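Local coordinates for protein carboxypeptidase 1 (PDB 5GIV) that probably releases amino acids one at a time from the C-terminus of peptides with broad specificity, as a metal-dependent carboxypeptidase of the M32 family, at residues Q431-A436 / G442-F447. Residues are numbered along the deposited sequence; the frame is centred on the assembly and turned at random.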
loop_
_atom_site.group_PDB
_atom_site.type_symbol
_atom_site.label_atom_id
_atom_site.label_comp_id
_atom_site.label_asym_id
_atom_site.label_seq_id
_atom_site.Cartn_x
_atom_site.Cartn_y
_atom_site.Cartn_z
ATOM N N GLN A 431 34.632 -0.637 9.828
ATOM C CA GLN A 431 34.998 -1.528 10.924
ATOM C C GLN A 431 34.349 -2.893 10.743
ATOM O O GLN A 431 35.010 -3.928 10.879
ATOM C CB GLN A 431 34.605 -0.893 12.261
ATOM C CG GLN A 431 34.985 -1.682 13.515
ATOM C CD GLN A 431 34.859 -0.844 14.798
ATOM O OE1 GLN A 431 34.784 0.383 14.740
ATOM N NE2 GLN A 431 34.828 -1.512 15.957
ATOM N N PHE A 432 33.050 -2.918 10.427
ATOM C CA PHE A 432 32.398 -4.192 10.146
ATOM C C PHE A 432 32.996 -4.851 8.915
ATOM O O PHE A 432 33.231 -6.063 8.898
ATOM C CB PHE A 432 30.894 -4.001 9.949
ATOM C CG PHE A 432 30.133 -3.864 11.224
ATOM C CD1 PHE A 432 30.191 -4.865 12.185
ATOM C CD2 PHE A 432 29.356 -2.747 11.467
ATOM C CE1 PHE A 432 29.496 -4.747 13.365
ATOM C CE2 PHE A 432 28.651 -2.624 12.650
ATOM C CZ PHE A 432 28.722 -3.620 13.602
ATOM N N TYR A 433 33.268 -4.065 7.881
ATOM C CA TYR A 433 33.738 -4.650 6.636
ATOM C C TYR A 433 35.092 -5.321 6.821
ATOM O O TYR A 433 35.298 -6.444 6.348
ATOM C CB TYR A 433 33.810 -3.574 5.566
ATOM C CG TYR A 433 34.226 -4.084 4.224
ATOM C CD1 TYR A 433 33.292 -4.617 3.351
ATOM C CD2 TYR A 433 35.562 -4.033 3.821
ATOM C CE1 TYR A 433 33.668 -5.080 2.102
ATOM C CE2 TYR A 433 35.948 -4.499 2.576
ATOM C CZ TYR A 433 34.995 -5.019 1.721
ATOM O OH TYR A 433 35.366 -5.479 0.482
ATOM N N ALA A 434 36.019 -4.652 7.521
ATOM C CA ALA A 434 37.354 -5.207 7.731
ATOM C C ALA A 434 37.292 -6.503 8.525
ATOM O O ALA A 434 38.067 -7.436 8.273
ATOM C CB ALA A 434 38.250 -4.190 8.435
ATOM N N ALA A 435 36.399 -6.571 9.514
ATOM C CA ALA A 435 36.214 -7.824 10.232
ATOM C C ALA A 435 35.739 -8.920 9.288
ATOM O O ALA A 435 36.146 -10.080 9.420
ATOM C CB ALA A 435 35.233 -7.637 11.388
ATOM N N ALA A 436 34.878 -8.573 8.323
ATOM C CA ALA A 436 34.402 -9.562 7.358
ATOM C C ALA A 436 35.524 -10.050 6.443
ATOM O O ALA A 436 35.573 -11.239 6.098
ATOM C CB ALA A 436 33.255 -8.989 6.530
ATOM N N GLY A 442 39.795 -12.616 0.759
ATOM C CA GLY A 442 39.642 -12.657 -0.677
ATOM C C GLY A 442 38.241 -12.288 -1.094
ATOM O O GLY A 442 37.745 -12.778 -2.112
ATOM N N LEU A 443 37.583 -11.441 -0.300
ATOM C CA LEU A 443 36.219 -11.041 -0.629
ATOM C C LEU A 443 36.159 -10.338 -1.978
ATOM O O LEU A 443 35.275 -10.624 -2.792
ATOM C CB LEU A 443 35.656 -10.135 0.464
ATOM C CG LEU A 443 35.200 -10.832 1.735
ATOM C CD1 LEU A 443 34.658 -9.798 2.708
ATOM C CD2 LEU A 443 34.164 -11.888 1.397
ATOM N N GLU A 444 37.106 -9.437 -2.246
ATOM C CA GLU A 444 37.071 -8.699 -3.504
ATOM C C GLU A 444 37.044 -9.637 -4.703
ATOM O O GLU A 444 36.331 -9.386 -5.678
ATOM C CB GLU A 444 38.261 -7.745 -3.593
ATOM C CG GLU A 444 38.284 -6.674 -2.524
ATOM C CD GLU A 444 39.489 -5.772 -2.662
ATOM O OE1 GLU A 444 40.273 -5.983 -3.616
ATOM O OE2 GLU A 444 39.650 -4.848 -1.832
ATOM N N ALA A 445 37.795 -10.734 -4.644
ATOM C CA ALA A 445 37.767 -11.685 -5.748
ATOM C C ALA A 445 36.377 -12.282 -5.919
ATOM O O ALA A 445 35.933 -12.529 -7.047
ATOM C CB ALA A 445 38.809 -12.782 -5.526
ATOM N N ASP A 446 35.668 -12.508 -4.808
ATOM C CA ASP A 446 34.287 -12.966 -4.893
ATOM C C ASP A 446 33.419 -11.945 -5.614
ATOM O O ASP A 446 32.571 -12.310 -6.440
ATOM C CB ASP A 446 33.723 -13.225 -3.492
ATOM C CG ASP A 446 34.469 -14.316 -2.746
ATOM O OD1 ASP A 446 35.304 -15.015 -3.363
ATOM O OD2 ASP A 446 34.197 -14.493 -1.539
ATOM N N PHE A 447 33.606 -10.656 -5.304
ATOM C CA PHE A 447 32.739 -9.618 -5.857
ATOM C C PHE A 447 32.826 -9.576 -7.375
ATOM O O PHE A 447 31.808 -9.397 -8.059
ATOM C CB PHE A 447 33.107 -8.253 -5.273
ATOM C CG PHE A 447 32.989 -8.171 -3.772
ATOM C CD1 PHE A 447 32.265 -9.117 -3.061
ATOM C CD2 PHE A 447 33.602 -7.143 -3.075
ATOM C CE1 PHE A 447 32.156 -9.037 -1.684
ATOM C CE2 PHE A 447 33.506 -7.061 -1.704
ATOM C CZ PHE A 447 32.778 -8.004 -1.006
#
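The Tyr-433 hydroxyl meets the edge of the Phe-447 ring, the two side chains coming from opposite directions. The hydroxyl OH of Tyr-433 lies 3.3 Å from CE2 of Phe-447, near the plane of the phenylalanine ring. CE2 likewise sits near the plane of the tyrosine ring, so the two rings do not stack. Tyr-433 makes this reach because its CG is anti to the backbone N (chi1 -177°), which brings the phenol end up to Phe-447. Phe-447 turns its CG beside its own backbone N instead (chi1 -60°). One face of its ring then lies over the backbone of its own helical turn, with Leu-443 O 3.3 Å above the plane and offset toward the rim. Glu-444 only skirts the phenol, its CG 4.4 Å from Tyr-433 OH.

At the second point of contact, CD1 of Leu-443 packs on the backbone carbonyl of Ala-436, 3.8 Å from its O, and a little farther away on its CB, at 4.2 Å. No hydrogen bond joins the two segments. Leu-301 and Leu-305 of helix 292-306 also touch Tyr-433, while Leu-455 of helix 453-464 packs on both Ala-436 and Phe-447. Glu-437 OE1 accepts hydrogen bonds from the backbone N atoms of Gly-442, the N-cap residue, and Leu-443. The axes of segments 431-436 and 443-447 stand at 94°. The contact closes a sharp corner between consecutive helices 420-439 and 443-448, joined by a short linker, in the mostly helical M32 fold.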